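PDB 4O4V: triosephosphate isomerase from Trichomonas vaginalis, which probably interconverts D-glyceraldehyde 3-phosphate and dihydroxyacetone phosphate, a step of glycolysis and gluconeogenesis, as a homodimeric TIM barrel. Local coordinates for residues A[36-41]-A[243-248]; A[45-50]-A[58-63]; A[96-101]-A[122-127]; A[144-149]-A[191-196]. All coordinates share one frame; numbering follows the deposited sequence.

How the contacts relate
All four contacts lie in one TIM barrel and are largely buried. Contact 3 lies nearest the chain's centre, about 9 Å between centres, and contact 4 farthest, about 17 Å, in the outer helical layer. Contacts 1, 2 and 3 bring a helix or its end against a strand of the sheet, whereas contact 4 joins two helices. Contacts 1 and 2 use the neighbouring strands 37-41 and 59-62: V40 O lies 2.8 Å from S61 N, probably hydrogen-bonded. Contacts 3 and 4 meet through Q145, whose OE1 is 2.9 Å from G127 N. Methyl groups carry contacts 1, 2 and 4; contact 3 rests on an arginine bonded to a strand carbonyl. Contacts 2 and 3 also touch the second subunit.

Contact 1: A[36-41]-A[243-248]; sequences VEVVVA and NIVNSN
V36 and V245 meet methyl to methyl, CG1 of V36 lying 3.7 Å from CG1 of V245, at the place where the last helix of the TIM barrel, 240-246, leans on the start of strand 37-41. The apolar part of the contact is a cluster of three valines. V245 CG1 reaches both V36 and V38, since it also lies 3.8 Å from CG2 of V38. V36 and V38 are alternate residues, and both direct their side chains toward the helix, while E37 between them points away. The V245 side chain crosses each of the two at about a right angle. Its CG1 branch, anti to the backbone N (chi1 166°), is the one that meets both their methyls.

The second kind of contact is between a methyl and an amide. V36 CG1 approaches ND2 of N248 to 3.6 Å, a van der Waals contact. That nitrogen has its hydrogen bonds elsewhere: ND2 donates to V245 O at 3.0 Å, almost straight at 172° and nearly in the amide plane of N248, and also to E33 O. With N248 OD1 accepting from N35 N, the amide is held at both ends, which fixes its rotation and ties residues 33-35 to the 3-10 segment at 247-248. S247 OG adds a bond to I244 O at 2.7 Å, beside the backbone bond from S247 N to the same oxygen.

V36 and V245 both touch V6 of strand 5-9, W58 packs on V38, and I244 and S247 turn to F230 of strand 229-232 and to helix 218-222.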
loop_
_atom_site.group_PDB
_atom_site.type_symbol
_atom_site.label_atom_id
_atom_site.label_comp_id
_atom_site.label_asym_id
_atom_site.label_seq_id
_atom_site.Cartn_x
_atom_site.Cartn_y
_atom_site.Cartn_z
ATOM N N VAL A 36 8.356 -28.842 -5.745
ATOM C CA VAL A 36 7.611 -27.821 -5.017
ATOM C C VAL A 36 7.668 -26.526 -5.785
ATOM O O VAL A 36 8.691 -26.186 -6.425
ATOM C CB VAL A 36 8.171 -27.676 -3.585
ATOM C CG1 VAL A 36 9.691 -27.393 -3.565
ATOM C CG2 VAL A 36 7.414 -26.639 -2.776
ATOM N N GLU A 37 6.564 -25.807 -5.778
ATOM C CA GLU A 37 6.439 -24.480 -6.372
ATOM C C GLU A 37 6.588 -23.455 -5.270
ATOM O O GLU A 37 5.787 -23.463 -4.323
ATOM C CB GLU A 37 5.082 -24.362 -7.075
ATOM C CG GLU A 37 4.799 -23.020 -7.736
ATOM C CD GLU A 37 3.539 -23.002 -8.566
ATOM O OE1 GLU A 37 2.820 -24.011 -8.599
ATOM O OE2 GLU A 37 3.278 -21.957 -9.202
ATOM N N VAL A 38 7.596 -22.606 -5.350
ATOM C CA VAL A 38 7.905 -21.656 -4.287
ATOM C C VAL A 38 7.705 -20.245 -4.759
ATOM O O VAL A 38 8.200 -19.850 -5.840
ATOM C CB VAL A 38 9.352 -21.841 -3.775
ATOM C CG1 VAL A 38 9.632 -20.915 -2.587
ATOM C CG2 VAL A 38 9.631 -23.304 -3.416
ATOM N N VAL A 39 6.999 -19.468 -3.954
ATOM C CA VAL A 39 6.715 -18.073 -4.239
ATOM C C VAL A 39 7.122 -17.279 -2.996
ATOM O O VAL A 39 6.896 -17.742 -1.869
ATOM C CB VAL A 39 5.236 -17.940 -4.583
ATOM C CG1 VAL A 39 4.782 -16.501 -4.702
ATOM C CG2 VAL A 39 4.906 -18.666 -5.875
ATOM N N VAL A 40 7.702 -16.101 -3.178
ATOM C CA VAL A 40 8.147 -15.242 -2.085
ATOM C C VAL A 40 7.473 -13.894 -2.238
ATOM O O VAL A 40 7.651 -13.229 -3.270
ATOM C CB VAL A 40 9.659 -15.068 -2.088
ATOM C CG1 VAL A 40 10.078 -14.172 -0.924
ATOM C CG2 VAL A 40 10.364 -16.451 -2.004
ATOM N N ALA A 41 6.700 -13.504 -1.221
ATOM C CA ALA A 41 5.958 -12.235 -1.212
ATOM C C ALA A 41 6.642 -11.232 -0.299
ATOM O O ALA A 41 7.001 -11.568 0.843
ATOM C CB ALA A 41 4.531 -12.454 -0.762
ATOM N N ASN A 243 13.395 -25.672 5.384
ATOM C CA ASN A 243 12.800 -26.878 5.927
ATOM C C ASN A 243 11.358 -27.002 5.512
ATOM O O ASN A 243 10.881 -28.084 5.180
ATOM C CB ASN A 243 12.871 -26.889 7.452
ATOM C CG ASN A 243 14.261 -26.884 7.957
ATOM O OD1 ASN A 243 14.925 -25.846 7.977
ATOM N ND2 ASN A 243 14.734 -28.042 8.387
ATOM N N ILE A 244 10.632 -25.901 5.537
ATOM C CA ILE A 244 9.227 -25.898 5.169
ATOM C C ILE A 244 9.056 -26.182 3.671
ATOM O O ILE A 244 8.206 -26.970 3.289
ATOM C CB ILE A 244 8.544 -24.600 5.611
ATOM C CG1 ILE A 244 8.646 -24.420 7.125
ATOM C CG2 ILE A 244 7.130 -24.582 5.169
ATOM C CD1 ILE A 244 8.337 -23.012 7.626
ATOM N N VAL A 245 9.844 -25.522 2.825
ATOM C CA VAL A 245 9.834 -25.826 1.395
ATOM C C VAL A 245 10.043 -27.324 1.156
ATOM O O VAL A 245 9.346 -27.968 0.340
ATOM C CB VAL A 245 10.914 -25.002 0.679
ATOM C CG1 VAL A 245 11.172 -25.525 -0.725
ATOM C CG2 VAL A 245 10.502 -23.529 0.688
ATOM N N ASN A 246 10.974 -27.896 1.893
ATOM C CA ASN A 246 11.375 -29.282 1.713
ATOM C C ASN A 246 10.437 -30.299 2.347
ATOM O O ASN A 246 10.588 -31.507 2.136
ATOM C CB ASN A 246 12.819 -29.472 2.188
ATOM C CG ASN A 246 13.819 -28.858 1.219
ATOM O OD1 ASN A 246 13.454 -28.554 0.095
ATOM N ND2 ASN A 246 15.049 -28.663 1.653
ATOM N N SER A 247 9.422 -29.827 3.071
ATOM C CA SER A 247 8.417 -30.721 3.640
ATOM C C SER A 247 7.564 -31.378 2.561
ATOM O O SER A 247 6.827 -32.313 2.847
ATOM C CB SER A 247 7.547 -29.974 4.651
ATOM O OG SER A 247 6.669 -29.063 4.036
ATOM N N ASN A 248 7.646 -30.892 1.319
ATOM C CA ASN A 248 6.876 -31.454 0.207
ATOM C C ASN A 248 7.110 -32.947 0.048
ATOM O O ASN A 248 6.230 -33.671 -0.432
ATOM C CB ASN A 248 7.195 -30.753 -1.118
ATOM C CG ASN A 248 8.557 -31.144 -1.697
ATOM O OD1 ASN A 248 8.685 -32.177 -2.365
ATOM N ND2 ASN A 248 9.574 -30.331 -1.450
#

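Contact 2: A[45-50]-A[58-63]; sequences IFLPTL and WKVSAE
L47 lays its two methyls along strand 59-62: CD2 packs 3.7 Å from CG1 of V60, and CD1 lies 4.0 Å from CB of A62. This is the helix-to-second-strand packing of a beta-alpha-beta unit of the TIM barrel, built from strand 37-41, helix 47-53 and strand 59-62. One turn further along the helix, L50, modelled in two conformers, meets the same valine. In the conformer described, its CG sits 3.7 Å from V60 CG2 and its CD2 3.7 Å from V60 CG1, the two side chains sliding past each other in opposite directions, and V60 CG1 is then shared by both leucines. In V60 this branch is anti to the backbone N (chi1 178°), while CG2 stands beside the N and faces L50.

S61 points the other way, touching V39 and A41 of the adjoining strand, and its OG donates to A62 O at 2.8 Å. Segment 45-50 also belongs to the dimer interface, since L47 packs on I45 of the second subunit and F46 on M81 of that subunit. E63, next to A62, accepts a hydrogen bond at OE1 from G75 N of the second subunit. Between helix and strand the shortest approach involves the backbone: CD2 of L47 comes within 3.3 Å of S61 O.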
loop_
_atom_site.group_PDB
_atom_site.type_symbol
_atom_site.label_atom_id
_atom_site.label_comp_id
_atom_site.label_asym_id
_atom_site.label_seq_id
_atom_site.Cartn_x
_atom_site.Cartn_y
_atom_site.Cartn_z
ATOM N N ILE A 45 7.997 -1.958 -2.006
ATOM C CA ILE A 45 9.214 -1.208 -2.268
ATOM C C ILE A 45 10.433 -2.123 -2.421
ATOM O O ILE A 45 11.457 -1.694 -2.983
ATOM C CB ILE A 45 9.403 -0.147 -1.166
ATOM C CG1 ILE A 45 10.392 0.934 -1.615
ATOM C CG2 ILE A 45 9.795 -0.763 0.166
ATOM C CD1 ILE A 45 10.533 2.099 -0.619
ATOM N N PHE A 46 10.332 -3.360 -1.957
ATOM C CA PHE A 46 11.387 -4.353 -2.142
ATOM C C PHE A 46 11.149 -5.273 -3.339
ATOM O O PHE A 46 12.028 -6.069 -3.686
ATOM C CB PHE A 46 11.550 -5.233 -0.894
ATOM C CG PHE A 46 11.966 -4.500 0.358
ATOM C CD1 PHE A 46 12.776 -3.373 0.335
ATOM C CD2 PHE A 46 11.541 -4.958 1.593
ATOM C CE1 PHE A 46 13.128 -2.716 1.539
ATOM C CE2 PHE A 46 11.895 -4.303 2.784
ATOM C CZ PHE A 46 12.705 -3.200 2.748
ATOM N N LEU A 47 10.006 -5.184 -3.997
ATOM C CA LEU A 47 9.730 -6.089 -5.105
ATOM C C LEU A 47 10.737 -5.967 -6.250
ATOM O O LEU A 47 11.126 -6.986 -6.804
ATOM C CB LEU A 47 8.301 -5.923 -5.620
ATOM C CG LEU A 47 7.184 -6.396 -4.661
ATOM C CD1 LEU A 47 5.834 -6.088 -5.246
ATOM C CD2 LEU A 47 7.261 -7.865 -4.348
ATOM N N PRO A 48 11.166 -4.745 -6.626
ATOM C CA PRO A 48 12.167 -4.693 -7.697
ATOM C C PRO A 48 13.453 -5.448 -7.377
ATOM O O PRO A 48 13.987 -6.152 -8.218
ATOM C CB PRO A 48 12.370 -3.196 -7.924
ATOM C CG PRO A 48 11.056 -2.591 -7.502
ATOM C CD PRO A 48 10.675 -3.397 -6.279
ATOM N N THR A 49 13.981 -5.224 -6.178
ATOM C CA THR A 49 15.169 -5.914 -5.665
ATOM C C THR A 49 14.975 -7.406 -5.794
ATOM O O THR A 49 15.830 -8.136 -6.305
ATOM C CB THR A 49 15.399 -5.605 -4.164
ATOM O OG1 THR A 49 15.712 -4.228 -4.005
ATOM C CG2 THR A 49 16.553 -6.394 -3.606
ATOM N N LEU A 50 13.837 -7.851 -5.292
ATOM C CA LEU A 50 13.558 -9.266 -5.182
ATOM C C LEU A 50 13.447 -9.915 -6.572
ATOM O O LEU A 50 13.986 -10.981 -6.821
ATOM C CB LEU A 50 12.295 -9.484 -4.326
ATOM C CG LEU A 50 11.859 -10.910 -3.987
ATOM C CD1 LEU A 50 12.905 -11.651 -3.218
ATOM C CD2 LEU A 50 10.578 -10.906 -3.229
ATOM N N TRP A 58 12.234 -19.814 -8.544
ATOM C CA TRP A 58 11.144 -19.381 -7.675
ATOM C C TRP A 58 10.517 -18.147 -8.286
ATOM O O TRP A 58 11.077 -17.536 -9.213
ATOM C CB TRP A 58 11.691 -19.073 -6.301
ATOM C CG TRP A 58 12.247 -20.233 -5.536
ATOM C CD1 TRP A 58 12.405 -21.527 -5.961
ATOM C CD2 TRP A 58 12.672 -20.215 -4.173
ATOM N NE1 TRP A 58 12.927 -22.294 -4.940
ATOM C CE2 TRP A 58 13.094 -21.510 -3.821
ATOM C CE3 TRP A 58 12.733 -19.207 -3.219
ATOM C CZ2 TRP A 58 13.585 -21.807 -2.556
ATOM C CZ3 TRP A 58 13.209 -19.497 -1.969
ATOM C CH2 TRP A 58 13.630 -20.775 -1.637
ATOM N N LYS A 59 9.361 -17.752 -7.795
ATOM C CA LYS A 59 8.675 -16.558 -8.291
ATOM C C LYS A 59 8.388 -15.575 -7.178
ATOM O O LYS A 59 8.213 -15.948 -6.015
ATOM C CB LYS A 59 7.374 -16.952 -8.993
ATOM C CG LYS A 59 7.571 -17.712 -10.292
ATOM C CD LYS A 59 8.166 -16.873 -11.365
ATOM C CE LYS A 59 8.203 -17.662 -12.685
ATOM N NZ LYS A 59 8.807 -16.884 -13.789
ATOM N N VAL A 60 8.330 -14.309 -7.545
ATOM C CA VAL A 60 8.031 -13.208 -6.641
ATOM C C VAL A 60 6.534 -12.929 -6.621
ATOM O O VAL A 60 5.836 -13.062 -7.637
ATOM C CB VAL A 60 8.836 -11.980 -7.113
ATOM C CG1 VAL A 60 8.551 -10.763 -6.262
ATOM C CG2 VAL A 60 10.319 -12.259 -7.050
ATOM N N SER A 61 6.034 -12.485 -5.472
ATOM C CA SER A 61 4.650 -12.087 -5.300
ATOM C C SER A 61 4.520 -10.767 -4.577
ATOM O O SER A 61 5.271 -10.456 -3.653
ATOM C CB SER A 61 3.929 -13.148 -4.449
ATOM O OG SER A 61 2.551 -12.886 -4.276
ATOM N N ALA A 62 3.531 -9.981 -4.998
ATOM C CA ALA A 62 3.064 -8.885 -4.164
ATOM C C ALA A 62 2.244 -9.377 -2.995
ATOM O O ALA A 62 1.792 -10.534 -2.960
ATOM C CB ALA A 62 2.237 -7.914 -4.999
ATOM N N GLU A 63 2.016 -8.512 -2.022
ATOM C CA GLU A 63 1.247 -8.829 -0.821
ATOM C C GLU A 63 -0.190 -8.305 -0.869
ATOM O O GLU A 63 -0.993 -8.584 0.025
ATOM C CB GLU A 63 1.930 -8.301 0.442
ATOM C CG GLU A 63 3.242 -9.043 0.774
ATOM C CD GLU A 63 3.907 -8.539 2.038
ATOM O OE1 GLU A 63 3.254 -7.901 2.874
ATOM O OE2 GLU A 63 5.149 -8.804 2.196
#

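Contact 3: A[96-101]-A[122-127]; sequences ERRDIL and IIYCCG
R98 reaches from helix 95-99 to strand 121-126, where its NH2 donates to C125 O at 2.9 Å. In this TIM barrel the bond joins the short helix after strand 89-92 to the C-terminal end of the next strand. This is the tight part of the contact. The N-H...O angle is 159°, the donor lies in the carbonyl plane, and the oxygen sits at the guanidinium edge, close to its plane. From CG to NE the chain is extended (chi3 180°), carrying the guanidinium to the strand backbone. Its other nitrogens are engaged too: NE with G93 O and NH1 in a salt bridge with D105. Three partners thus fix its orientation, and the D105 carboxylate probably balances its charge. Y124 packs here as well, its ring plane at 90° to the guanidinium and its CE1 3.7 Å from R98 NH2. L108 of helix 105-117 packs on both R98 and Y124.

The other side is looser and holds solvent. C126 CA lies 4.3 Å from R98 NH2, a long approach. A water sits in both planes, that of the guanidinium and that of the ring, bridging the two side chains: it accepts from R98 NH2 at 3.2 Å and from Y124 OH at 2.7 Å.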
loop_
_atom_site.group_PDB
_atom_site.type_symbol
_atom_site.label_atom_id
_atom_site.label_comp_id
_atom_site.label_asym_id
_atom_site.label_seq_id
_atom_site.Cartn_x
_atom_site.Cartn_y
_atom_site.Cartn_z
ATOM N N GLU A 96 -4.752 -9.969 7.945
ATOM C CA GLU A 96 -4.326 -8.665 8.427
ATOM C C GLU A 96 -4.977 -7.538 7.644
ATOM O O GLU A 96 -5.283 -6.484 8.216
ATOM C CB GLU A 96 -2.787 -8.618 8.405
ATOM C CG GLU A 96 -2.178 -9.568 9.436
ATOM C CD GLU A 96 -0.803 -10.072 9.124
ATOM O OE1 GLU A 96 -0.126 -9.593 8.190
ATOM O OE2 GLU A 96 -0.360 -11.002 9.864
ATOM N N ARG A 97 -5.168 -7.728 6.351
ATOM C CA ARG A 97 -5.843 -6.731 5.545
ATOM C C ARG A 97 -7.355 -6.702 5.756
ATOM O O ARG A 97 -7.965 -5.628 5.758
ATOM C CB ARG A 97 -5.489 -6.854 4.076
ATOM C CG ARG A 97 -3.993 -6.735 3.840
ATOM C CD ARG A 97 -3.640 -6.217 2.460
ATOM N NE ARG A 97 -4.126 -4.858 2.219
ATOM C CZ ARG A 97 -3.538 -3.754 2.664
ATOM N NH1 ARG A 97 -2.406 -3.818 3.335
ATOM N NH2 ARG A 97 -4.086 -2.573 2.406
ATOM N N ARG A 98 -7.966 -7.860 5.964
ATOM C CA ARG A 98 -9.394 -7.922 6.267
ATOM C C ARG A 98 -9.650 -7.254 7.601
ATOM O O ARG A 98 -10.652 -6.558 7.780
ATOM C CB ARG A 98 -9.874 -9.375 6.291
ATOM C CG ARG A 98 -9.869 -10.046 4.936
ATOM C CD ARG A 98 -10.343 -11.491 5.067
ATOM N NE ARG A 98 -10.399 -12.282 3.845
ATOM C CZ ARG A 98 -11.493 -12.552 3.154
ATOM N NH1 ARG A 98 -12.644 -11.948 3.423
ATOM N NH2 ARG A 98 -11.431 -13.433 2.177
ATOM N N ASP A 99 -8.788 -7.497 8.572
ATOM C CA ASP A 99 -9.116 -7.174 9.938
ATOM C C ASP A 99 -8.569 -5.836 10.376
ATOM O O ASP A 99 -9.267 -5.178 11.168
ATOM C CB ASP A 99 -8.671 -8.335 10.874
ATOM C CG ASP A 99 -9.410 -9.692 10.588
ATOM O OD1 ASP A 99 -10.416 -9.750 9.826
ATOM O OD2 ASP A 99 -8.988 -10.731 11.155
ATOM N N ILE A 100 -7.355 -5.437 9.963
ATOM C CA ILE A 100 -6.745 -4.157 10.327
ATOM C C ILE A 100 -7.066 -3.075 9.298
ATOM O O ILE A 100 -7.447 -1.942 9.649
ATOM C CB ILE A 100 -5.194 -4.271 10.479
ATOM C CG1 ILE A 100 -4.836 -5.332 11.525
ATOM C CG2 ILE A 100 -4.607 -2.913 10.828
ATOM C CD1 ILE A 100 -3.342 -5.645 11.631
ATOM N N LEU A 101 -6.931 -3.413 8.013
ATOM C CA LEU A 101 -7.245 -2.470 6.943
ATOM C C LEU A 101 -8.722 -2.554 6.472
ATOM O O LEU A 101 -9.133 -1.843 5.554
ATOM C CB LEU A 101 -6.232 -2.574 5.791
ATOM C CG LEU A 101 -4.780 -2.077 6.015
ATOM C CD1 LEU A 101 -4.738 -0.687 6.700
ATOM C CD2 LEU A 101 -3.932 -3.064 6.785
ATOM N N ILE A 122 -3.150 -15.643 -8.137
ATOM C CA ILE A 122 -3.516 -15.163 -6.832
ATOM C C ILE A 122 -3.426 -16.223 -5.763
ATOM O O ILE A 122 -3.728 -17.409 -6.019
ATOM C CB ILE A 122 -4.931 -14.519 -6.806
ATOM C CG1 ILE A 122 -6.064 -15.516 -7.035
ATOM C CG2 ILE A 122 -5.012 -13.371 -7.813
ATOM C CD1 ILE A 122 -7.480 -14.927 -6.911
ATOM N N ILE A 123 -3.057 -15.799 -4.560
ATOM C CA ILE A 123 -3.165 -16.596 -3.353
ATOM C C ILE A 123 -4.257 -15.931 -2.533
ATOM O O ILE A 123 -4.039 -14.860 -1.928
ATOM C CB ILE A 123 -1.859 -16.664 -2.563
ATOM C CG1 ILE A 123 -0.710 -17.232 -3.400
ATOM C CG2 ILE A 123 -2.053 -17.464 -1.273
ATOM C CD1 ILE A 123 0.657 -16.948 -2.820
ATOM N N TYR A 124 -5.449 -16.507 -2.555
ATOM C CA TYR A 124 -6.643 -15.894 -1.952
ATOM C C TYR A 124 -6.856 -16.484 -0.561
ATOM O O TYR A 124 -6.984 -17.717 -0.431
ATOM C CB TYR A 124 -7.862 -16.138 -2.837
ATOM C CG TYR A 124 -9.053 -15.282 -2.488
ATOM C CD1 TYR A 124 -9.955 -15.671 -1.533
ATOM C CD2 TYR A 124 -9.255 -14.063 -3.122
ATOM C CE1 TYR A 124 -11.085 -14.868 -1.235
ATOM C CE2 TYR A 124 -10.351 -13.288 -2.840
ATOM C CZ TYR A 124 -11.250 -13.681 -1.899
ATOM O OH TYR A 124 -12.345 -12.866 -1.681
ATOM N N CYS A 125 -6.878 -15.655 0.468
ATOM C CA CYS A 125 -6.926 -16.111 1.846
ATOM C C CYS A 125 -8.311 -16.021 2.439
ATOM O O CYS A 125 -9.067 -15.106 2.140
ATOM C CB CYS A 125 -5.969 -15.240 2.683
ATOM S SG CYS A 125 -4.248 -15.236 2.157
ATOM N N CYS A 126 -8.618 -16.982 3.315
ATOM C CA CYS A 126 -9.876 -17.030 4.042
ATOM C C CYS A 126 -9.605 -17.609 5.423
ATOM O O CYS A 126 -8.458 -18.018 5.718
ATOM C CB CYS A 126 -10.838 -17.940 3.285
ATOM S SG CYS A 126 -10.379 -19.696 3.217
ATOM N N GLY A 127 -10.613 -17.598 6.299
ATOM C CA GLY A 127 -10.487 -18.212 7.616
ATOM C C GLY A 127 -11.378 -17.545 8.636
ATOM O O GLY A 127 -11.661 -16.353 8.549
HETATM O O HOH W 1 -13.932 -13.844 0.294
#

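Contact 4: A[144-149]-A[191-196]; sequences AQIEKM and DILAAK
I146 and I192 face each other across two neighbouring helices of the TIM barrel, 138-149 and 179-197, and touch through their CG2 methyls, which lie 3.9 Å apart. The CA atoms of this pair are the closest between the segments, at 7.8 Å. Both side chains point toward the opposite helix. Each has CG2 anti to its own nitrogen and CG1 beside it (chi1 -63° in I146, -68° in I192), and in both it is this branch methyl that makes the touch. The I146 CG2 methyl has a second apolar partner in L193, whose CD2 lies 4.2 Å away. One methyl thus touches two consecutive residues of the facing helix.

Contacts with the sheet lie deeper. I146, M149 and L193 all pack on I163 of strand 161-165, I146 also rests on C126, and W158 is touched by both M149 and L193. These side chains fill the layer between the helices and the strands.

The polar groups bond within their own helices or to the sheet side: E147 OE2 with S143 OG, D191 with K187, and Q145 toward the end of strand 121-126. The modelled atoms make no polar bond between the segments, although K196 and K148 are not modelled beyond CB. What joins the two helices here is apolar packing, nondirectional and so probably tolerant of small shifts between them.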
loop_
_atom_site.group_PDB
_atom_site.type_symbol
_atom_site.label_atom_id
_atom_site.label_comp_id
_atom_site.label_asym_id
_atom_site.label_seq_id
_atom_site.Cartn_x
_atom_site.Cartn_y
_atom_site.Cartn_z
ATOM N N ALA A 144 -19.075 -19.057 3.198
ATOM C CA ALA A 144 -19.553 -17.772 2.729
ATOM C C ALA A 144 -18.426 -17.000 2.053
ATOM O O ALA A 144 -18.648 -16.344 1.039
ATOM C CB ALA A 144 -20.147 -16.962 3.887
ATOM N N GLN A 145 -17.219 -17.056 2.622
ATOM C CA GLN A 145 -16.085 -16.358 2.024
ATOM C C GLN A 145 -15.740 -16.937 0.652
ATOM O O GLN A 145 -15.479 -16.195 -0.309
ATOM C CB GLN A 145 -14.867 -16.440 2.932
ATOM C CG GLN A 145 -15.021 -15.694 4.250
ATOM C CD GLN A 145 -13.743 -15.698 5.042
ATOM O OE1 GLN A 145 -13.151 -16.764 5.277
ATOM N NE2 GLN A 145 -13.280 -14.523 5.429
ATOM N N ILE A 146 -15.670 -18.256 0.572
ATOM C CA ILE A 146 -15.328 -18.920 -0.701
ATOM C C ILE A 146 -16.432 -18.702 -1.730
ATOM O O ILE A 146 -16.146 -18.503 -2.912
ATOM C CB ILE A 146 -15.026 -20.400 -0.483
ATOM C CG1 ILE A 146 -13.801 -20.591 0.430
ATOM C CG2 ILE A 146 -14.860 -21.139 -1.846
ATOM C CD1 ILE A 146 -12.492 -20.153 -0.147
ATOM N N GLU A 147 -17.686 -18.695 -1.303
ATOM C CA GLU A 147 -18.788 -18.435 -2.214
ATOM C C GLU A 147 -18.799 -17.004 -2.747
ATOM O O GLU A 147 -19.330 -16.771 -3.835
ATOM C CB GLU A 147 -20.124 -18.796 -1.552
ATOM C CG GLU A 147 -20.314 -20.294 -1.311
ATOM C CD GLU A 147 -21.613 -20.624 -0.603
ATOM O OE1 GLU A 147 -22.674 -20.565 -1.260
ATOM O OE2 GLU A 147 -21.586 -20.969 0.597
ATOM N N LYS A 148 -18.230 -16.049 -2.021
ATOM C CA LYS A 148 -18.038 -14.706 -2.575
ATOM C C LYS A 148 -16.882 -14.655 -3.572
ATOM O O LYS A 148 -16.920 -13.885 -4.538
ATOM C CB LYS A 148 -17.796 -13.688 -1.450
ATOM N N MET A 149 -15.870 -15.479 -3.360
ATOM C CA MET A 149 -14.729 -15.541 -4.272
ATOM C C MET A 149 -15.072 -16.210 -5.609
ATOM O O MET A 149 -14.655 -15.761 -6.675
ATOM C CB MET A 149 -13.572 -16.309 -3.599
ATOM C CG MET A 149 -12.252 -16.312 -4.379
ATOM S SD MET A 149 -11.132 -17.728 -4.065
ATOM C CE MET A 149 -12.042 -19.020 -4.864
ATOM N N ASP A 191 -14.185 -29.523 -0.556
ATOM C CA ASP A 191 -15.551 -29.991 -0.776
ATOM C C ASP A 191 -16.496 -28.876 -1.208
ATOM O O ASP A 191 -17.417 -29.115 -2.002
ATOM C CB ASP A 191 -16.071 -30.703 0.457
ATOM C CG ASP A 191 -15.444 -32.072 0.651
ATOM O OD1 ASP A 191 -14.842 -32.629 -0.305
ATOM O OD2 ASP A 191 -15.581 -32.592 1.783
ATOM N N ILE A 192 -16.297 -27.665 -0.718
ATOM C CA ILE A 192 -17.078 -26.533 -1.207
ATOM C C ILE A 192 -16.808 -26.331 -2.709
ATOM O O ILE A 192 -17.729 -26.147 -3.509
ATOM C CB ILE A 192 -16.739 -25.257 -0.426
ATOM C CG1 ILE A 192 -17.228 -25.349 1.026
ATOM C CG2 ILE A 192 -17.329 -24.030 -1.121
ATOM C CD1 ILE A 192 -16.487 -24.442 1.989
ATOM N N LEU A 193 -15.534 -26.309 -3.088
ATOM C CA LEU A 193 -15.201 -26.206 -4.501
ATOM C C LEU A 193 -15.872 -27.314 -5.295
ATOM O O LEU A 193 -16.468 -27.068 -6.347
ATOM C CB LEU A 193 -13.692 -26.265 -4.742
ATOM C CG LEU A 193 -12.879 -25.110 -4.167
ATOM C CD1 LEU A 193 -11.409 -25.366 -4.451
ATOM C CD2 LEU A 193 -13.310 -23.770 -4.764
ATOM N N ALA A 194 -15.797 -28.550 -4.818
ATOM C CA ALA A 194 -16.364 -29.652 -5.572
ATOM C C ALA A 194 -17.857 -29.463 -5.778
ATOM O O ALA A 194 -18.371 -29.690 -6.880
ATOM C CB ALA A 194 -16.081 -30.978 -4.894
ATOM N N ALA A 195 -18.550 -28.994 -4.754
ATOM C CA ALA A 195 -20.008 -28.845 -4.789
ATOM C C ALA A 195 -20.426 -27.659 -5.646
ATOM O O ALA A 195 -21.495 -27.708 -6.289
ATOM C CB ALA A 195 -20.548 -28.688 -3.394
ATOM N N LYS A 196 -19.628 -26.603 -5.688
ATOM C CA LYS A 196 -20.031 -25.363 -6.355
ATOM C C LYS A 196 -19.473 -25.236 -7.777
ATOM O O LYS A 196 -20.184 -24.735 -8.675
ATOM C CB LYS A 196 -19.665 -24.148 -5.493
#